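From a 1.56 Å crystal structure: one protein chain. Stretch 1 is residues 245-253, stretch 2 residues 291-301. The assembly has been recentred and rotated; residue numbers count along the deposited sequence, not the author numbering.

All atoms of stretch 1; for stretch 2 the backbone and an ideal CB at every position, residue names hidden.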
ATOM      1  N   ASN A 245       5.100  21.347 -16.327  1.00 16.39           N
ATOM      2  CA  ASN A 245       5.021  21.699 -14.936  1.00 17.32           C
ATOM      3  C   ASN A 245       4.606  23.148 -14.709  1.00 18.13           C
ATOM      4  O   ASN A 245       4.936  24.029 -15.509  1.00 18.37           O
ATOM      5  CB  ASN A 245       6.341  21.461 -14.238  1.00 17.68           C
ATOM      6  CG  ASN A 245       6.687  19.987 -14.119  1.00 18.15           C
ATOM      7  OD1 ASN A 245       7.644  19.524 -14.746  1.00 20.45           O
ATOM      8  ND2 ASN A 245       5.947  19.249 -13.304  1.00 18.49           N
ATOM      9  N   ALA A 246       3.862  23.387 -13.637  1.00 18.12           N
ATOM     10  CA  ALA A 246       3.750  24.699 -13.044  1.00 18.82           C
ATOM     11  C   ALA A 246       4.943  24.886 -12.139  1.00 19.83           C
ATOM     12  O   ALA A 246       5.427  23.920 -11.508  1.00 20.03           O
ATOM     13  CB  ALA A 246       2.485  24.860 -12.234  1.00 18.97           C
ATOM     14  N   ASN A 247       5.387  26.118 -12.049  1.00 20.80           N
ATOM     15  CA  ASN A 247       6.340  26.541 -11.038  1.00 21.90           C
ATOM     16  C   ASN A 247       5.546  26.931  -9.803  1.00 21.64           C
ATOM     17  O   ASN A 247       5.326  28.089  -9.499  1.00 21.96           O
ATOM     18  CB  ASN A 247       7.192  27.700 -11.557  1.00 24.04           C
ATOM     19  CG  ASN A 247       8.302  28.064 -10.600  1.00 26.76           C
ATOM     20  OD1 ASN A 247       8.594  27.331  -9.643  1.00 27.95           O
ATOM     21  ND2 ASN A 247       8.917  29.224 -10.831  1.00 30.04           N
ATOM     22  N   SER A 248       5.066  25.926  -9.095  1.00 20.64           N
ATOM     23  CA  SER A 248       4.186  26.159  -7.967  1.00 20.58           C
ATOM     24  C   SER A 248       4.966  26.933  -6.891  1.00 21.38           C
ATOM     25  O   SER A 248       6.142  26.605  -6.691  1.00 21.42           O
ATOM     26  CB  SER A 248       3.682  24.820  -7.419  1.00 20.16           C
ATOM     27  OG  SER A 248       3.140  24.030  -8.496  1.00 20.20           O
ATOM     28  N   PRO A 249       4.371  27.930  -6.218  1.00 21.43           N
ATOM     29  CA  PRO A 249       2.931  28.246  -6.310  1.00 21.46           C
ATOM     30  C   PRO A 249       2.554  29.237  -7.425  1.00 21.67           C
ATOM     31  O   PRO A 249       3.109  30.322  -7.514  1.00 22.10           O
ATOM     32  CB  PRO A 249       2.608  28.869  -4.945  1.00 22.48           C
ATOM     33  CG  PRO A 249       3.931  29.442  -4.483  1.00 22.84           C
ATOM     34  CD  PRO A 249       5.004  28.543  -5.036  1.00 22.03           C
HETATM   35  N   MSE A 250       1.554  28.827  -8.220  1.00 21.10           N
HETATM   36  CA  MSE A 250       0.683  29.708  -9.015  1.00 21.02           C
HETATM   37  C   MSE A 250       1.469  30.499 -10.057  1.00 20.70           C
HETATM   38  O   MSE A 250       1.140  31.643 -10.344  1.00 20.80           O
HETATM   39  CB  MSE A 250      -0.147  30.589  -8.039  1.00 22.12           C
HETATM   40  CG  MSE A 250      -1.074  29.711  -7.162  1.00 22.17           C
HETATM   41 SE   MSE A 250      -1.995  30.851  -5.837  1.00 26.27          SE
HETATM   42  CE  MSE A 250      -0.541  31.005  -4.494  1.00 26.13           C
ATOM     43  N   VAL A 251       2.486  29.881 -10.650  1.00 20.06           N
ATOM     44  CA  VAL A 251       3.233  30.511 -11.746  1.00 20.19           C
ATOM     45  C   VAL A 251       3.382  29.488 -12.844  1.00 19.47           C
ATOM     46  O   VAL A 251       3.770  28.341 -12.559  1.00 19.48           O
ATOM     47  CB  VAL A 251       4.653  30.952 -11.289  1.00 20.43           C
ATOM     48  CG1 VAL A 251       5.516  31.404 -12.469  1.00 20.97           C
ATOM     49  CG2 VAL A 251       4.561  32.075 -10.256  1.00 21.32           C
ATOM     50  N   PHE A 252       3.170  29.932 -14.095  1.00 19.29           N
ATOM     51  CA  PHE A 252       3.673  29.206 -15.278  1.00 19.29           C
ATOM     52  C   PHE A 252       4.736  30.065 -15.939  1.00 19.93           C
ATOM     53  O   PHE A 252       4.506  31.218 -16.180  1.00 19.95           O
ATOM     54  CB  PHE A 252       2.539  28.895 -16.274  1.00 19.08           C
ATOM     55  CG  PHE A 252       1.628  27.789 -15.800  1.00 18.95           C
ATOM     56  CD1 PHE A 252       1.949  26.463 -16.021  1.00 18.90           C
ATOM     57  CD2 PHE A 252       0.465  28.099 -15.108  1.00 19.90           C
ATOM     58  CE1 PHE A 252       1.135  25.443 -15.558  1.00 18.64           C
ATOM     59  CE2 PHE A 252      -0.373  27.079 -14.635  1.00 19.22           C
ATOM     60  CZ  PHE A 252      -0.042  25.769 -14.852  1.00 18.80           C
ATOM     61  N   ASP A 253       5.872  29.443 -16.201  1.00 21.08           N
ATOM     62  CA  ASP A 253       7.002  30.114 -16.808  1.00 23.03           C
ATOM     63  C   ASP A 253       7.105  29.902 -18.308  1.00 22.63           C
ATOM     64  O   ASP A 253       6.507  29.008 -18.904  1.00 20.96           O
ATOM     65  CB  ASP A 253       8.281  29.644 -16.122  1.00 24.94           C
ATOM     66  CG  ASP A 253       8.520  30.331 -14.795  1.00 27.74           C
ATOM     67  OD1 ASP A 253       8.394  31.585 -14.741  1.00 30.59           O
ATOM     68  OD2 ASP A 253       8.863  29.611 -13.826  1.00 31.10           O
ATOM     69  N   UNK A 291      -6.571  22.874  -2.950  1.00 18.97           N
ATOM     70  CA  UNK A 291      -7.110  24.081  -3.508  1.00 19.51           C
ATOM     71  C   UNK A 291      -6.106  24.707  -4.489  1.00 18.60           C
ATOM     72  O   UNK A 291      -6.464  25.135  -5.593  1.00 18.49           O
ATOM     73  CB  UNK A 291      -7.473  25.063  -2.392  1.00 19.51           C
ATOM     74  N   UNK A 292      -4.851  24.802  -4.055  1.00 18.45           N
ATOM     75  CA  UNK A 292      -3.830  25.393  -4.932  1.00 18.33           C
ATOM     76  C   UNK A 292      -3.615  24.554  -6.194  1.00 17.91           C
ATOM     77  O   UNK A 292      -3.494  25.082  -7.298  1.00 17.55           O
ATOM     78  CB  UNK A 292      -2.507  25.541  -4.177  1.00 18.33           C
ATOM     79  N   UNK A 293      -3.543  23.248  -6.016  1.00 17.56           N
ATOM     80  CA  UNK A 293      -3.435  22.346  -7.145  1.00 17.23           C
ATOM     81  C   UNK A 293      -4.542  22.558  -8.171  1.00 16.88           C
ATOM     82  O   UNK A 293      -4.287  22.681  -9.376  1.00 16.59           O
ATOM     83  CB  UNK A 293      -3.454  20.897  -6.653  1.00 17.23           C
ATOM     84  N   UNK A 294      -5.777  22.615  -7.692  1.00 16.94           N
ATOM     85  CA  UNK A 294      -6.908  22.728  -8.591  1.00 17.13           C
ATOM     86  C   UNK A 294      -6.850  24.067  -9.335  1.00 17.14           C
ATOM     87  O   UNK A 294      -7.130  24.118 -10.540  1.00 17.32           O
ATOM     88  CB  UNK A 294      -8.222  22.590  -7.820  1.00 17.13           C
ATOM     89  N   UNK A 295      -6.472  25.144  -8.642  1.00 17.08           N
ATOM     90  CA  UNK A 295      -6.332  26.469  -9.303  1.00 17.63           C
ATOM     91  C   UNK A 295      -5.272  26.435 -10.400  1.00 17.32           C
ATOM     92  O   UNK A 295      -5.518  26.871 -11.524  1.00 17.24           O
ATOM     93  CB  UNK A 295      -5.970  27.545  -8.277  1.00 17.63           C
ATOM     94  N   UNK A 296      -4.108  25.858 -10.108  1.00 16.61           N
ATOM     95  CA  UNK A 296      -3.005  25.780 -11.078  1.00 16.59           C
ATOM     96  C   UNK A 296      -3.423  24.936 -12.286  1.00 16.22           C
ATOM     97  O   UNK A 296      -3.194  25.336 -13.416  1.00 15.87           O
ATOM     98  CB  UNK A 296      -1.753  25.190 -10.426  1.00 16.59           C
ATOM     99  N   UNK A 297      -4.054  23.786 -12.043  1.00 15.80           N
ATOM    100  CA  UNK A 297      -4.481  22.948 -13.152  1.00 15.73           C
ATOM    101  C   UNK A 297      -5.568  23.586 -13.980  1.00 16.13           C
ATOM    102  O   UNK A 297      -5.517  23.538 -15.212  1.00 16.29           O
ATOM    103  CB  UNK A 297      -4.966  21.594 -12.631  1.00 15.73           C
ATOM    104  N   UNK A 298      -6.551  24.201 -13.335  1.00 16.30           N
ATOM    105  CA  UNK A 298      -7.583  24.878 -14.111  1.00 16.87           C
ATOM    106  C   UNK A 298      -6.972  25.891 -15.094  1.00 16.89           C
ATOM    107  O   UNK A 298      -7.360  25.924 -16.256  1.00 16.86           O
ATOM    108  CB  UNK A 298      -8.567  25.580 -13.173  1.00 16.87           C
ATOM    109  N   UNK A 299      -6.058  26.718 -14.624  1.00 16.69           N
ATOM    110  CA  UNK A 299      -5.473  27.761 -15.471  1.00 16.98           C
ATOM    111  C   UNK A 299      -4.614  27.144 -16.579  1.00 16.73           C
ATOM    112  O   UNK A 299      -4.768  27.498 -17.750  1.00 16.98           O
ATOM    113  CB  UNK A 299      -4.635  28.724 -14.628  1.00 16.98           C
ATOM    114  N   UNK A 300      -3.716  26.233 -16.206  1.00 16.08           N
ATOM    115  CA  UNK A 300      -2.798  25.681 -17.182  1.00 15.98           C
ATOM    116  C   UNK A 300      -3.490  24.804 -18.211  1.00 16.11           C
ATOM    117  O   UNK A 300      -3.155  24.852 -19.391  1.00 16.40           O
ATOM    118  CB  UNK A 300      -1.707  24.878 -16.471  1.00 15.98           C
ATOM    119  N   UNK A 301      -4.408  23.950 -17.748  1.00 15.74           N
ATOM    120  CA  UNK A 301      -5.148  23.106 -18.677  1.00 16.17           C
ATOM    121  C   UNK A 301      -6.050  23.926 -19.572  1.00 16.70           C
ATOM    122  O   UNK A 301      -6.111  23.686 -20.796  1.00 16.72           O
ATOM    123  CB  UNK A 301      -5.975  22.069 -17.915  1.00 16.17           C
TER

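Stretch 2 is helical throughout, with phi near -60° and psi near -45° at every position, so a residue's place round the helix decides what it meets. The face turned to stretch 1 carries positions 292, 295, 296, 299 and 300.

Position 291 has nothing of stretch 1 within 5.5 Å of its ideal CB, so the visible atoms set no preference; the deposited residue is T291, whose hydroxyl is bonded elsewhere in the structure.

At position 292 the CA-to-CB bond points toward stretch 1, and the ideal CB lies 5.3 Å from CG of M250, a selenomethionine. The gap leaves room for a long side chain that can lie against this aliphatic surface and extend toward P249 and S248; methionine, glutamine or lysine would all be plausible, while the shorter leucine could pack against M250 without reaching as far. The residue is Q292, nearly extended with chi1 and chi2 both t. Its CG packs 3.9 Å from CG of M250, while its NE2 comes 3.5 Å from CB of P249, a contact without a hydrogen bond. NE2 instead donates to the side chain of position 296, one turn along the same helix.

Positions 293 and 294 offer no guidance, the first pointing away and the second out of reach; they are I293 and L294. Position 295 points toward stretch 1, but its ideal CB is 5.5 Å from CG of M250, so small and moderately larger residues could both be considered. A295 ends at its methyl and makes no close contact.

Position 296 is the centre of the contact. Its CA is 5.8 Å from CA of M250, and its ideal CB lies 4.6 Å from CB of A246 and 4.8 Å from CZ of F252. Beyond these nonpolar neighbours stretch 1 presents the backbone N of M250 and the hydroxyl of S248, a pair that favours an acceptor on a side chain of some length: glutamate fits best, with glutamine a reasonable alternative. The deposited E296 uses both carboxylate oxygens. OE1 accepts a hydrogen bond from OG of S248 at 2.6 Å, and OE2 accepts one from N of M250 at 2.8 Å, with an N-H...acceptor angle of 154°. Through these two bonds the carboxylate links the loop to the helix, and OE2 of E296 also accepts from NE2 of Q292, one turn earlier, at 3.0 Å.

Positions 297 and 298 are again unconstrained, pointing away and out of reach respectively; they hold V297 and L298. At 299 the ideal CB is 4.6 Å from CE2 of F252, which suits a small residue such as alanine or serine, and A299 is found.

Position 300 is the most restrictive. An ideal CB would sit 2.5 Å from CZ of F252, a clash, so glycine is strongly indicated. G300 indeed lets the ring come in close, with CZ of F252 3.6 Å from CA of G300. The same CZ lies 3.5 Å from O of E296, which meets the ring at its edge. Position 301 points away, and A301 takes no part.

Stretch 2, residues 291-301: TQILAEVLAGA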
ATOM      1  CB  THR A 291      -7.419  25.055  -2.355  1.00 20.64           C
ATOM      2  OG1 THR A 291      -8.392  24.422  -1.517  1.00 21.59           O
ATOM      3  CG2 THR A 291      -7.926  26.333  -2.859  1.00 21.44           C
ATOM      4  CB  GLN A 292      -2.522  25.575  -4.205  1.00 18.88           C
ATOM      5  CG  GLN A 292      -1.583  26.539  -4.915  1.00 19.12           C
ATOM      6  CD  GLN A 292      -0.233  26.506  -4.220  1.00 19.63           C
ATOM      7  OE1 GLN A 292      -0.111  26.994  -3.123  1.00 20.45           O
ATOM      8  NE2 GLN A 292       0.773  25.895  -4.848  1.00 18.86           N
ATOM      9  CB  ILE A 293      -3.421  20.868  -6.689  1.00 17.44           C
ATOM     10  CG1 ILE A 293      -2.067  20.551  -6.056  1.00 17.97           C
ATOM     11  CG2 ILE A 293      -3.684  19.942  -7.866  1.00 17.71           C
ATOM     12  CD1 ILE A 293      -2.105  19.243  -5.261  1.00 18.53           C
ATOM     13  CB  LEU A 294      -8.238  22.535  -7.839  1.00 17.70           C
ATOM     14  CG  LEU A 294      -9.504  22.674  -8.681  1.00 18.47           C
ATOM     15  CD1 LEU A 294      -9.503  21.682  -9.842  1.00 18.54           C
ATOM     16  CD2 LEU A 294     -10.722  22.466  -7.772  1.00 19.06           C
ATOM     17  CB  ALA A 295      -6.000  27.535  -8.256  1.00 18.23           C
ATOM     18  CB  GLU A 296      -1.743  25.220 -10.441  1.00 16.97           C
ATOM     19  CG  GLU A 296      -1.162  26.126  -9.402  1.00 18.00           C
ATOM     20  CD  GLU A 296       0.101  25.615  -8.762  1.00 18.51           C
ATOM     21  OE1 GLU A 296       0.679  24.578  -9.197  1.00 19.20           O
ATOM     22  OE2 GLU A 296       0.563  26.251  -7.780  1.00 19.83           O
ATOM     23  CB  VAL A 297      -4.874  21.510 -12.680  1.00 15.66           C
ATOM     24  CG1 VAL A 297      -5.570  20.765 -13.825  1.00 15.86           C
ATOM     25  CG2 VAL A 297      -3.673  20.773 -12.122  1.00 15.68           C
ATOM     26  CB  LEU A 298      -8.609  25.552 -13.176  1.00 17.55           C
ATOM     27  CG  LEU A 298      -9.644  24.637 -12.523  1.00 17.87           C
ATOM     28  CD1 LEU A 298     -10.358  25.340 -11.394  1.00 18.54           C
ATOM     29  CD2 LEU A 298     -10.666  24.133 -13.532  1.00 18.34           C
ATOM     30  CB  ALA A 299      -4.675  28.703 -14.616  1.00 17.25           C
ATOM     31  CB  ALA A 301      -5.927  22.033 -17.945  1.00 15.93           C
TER
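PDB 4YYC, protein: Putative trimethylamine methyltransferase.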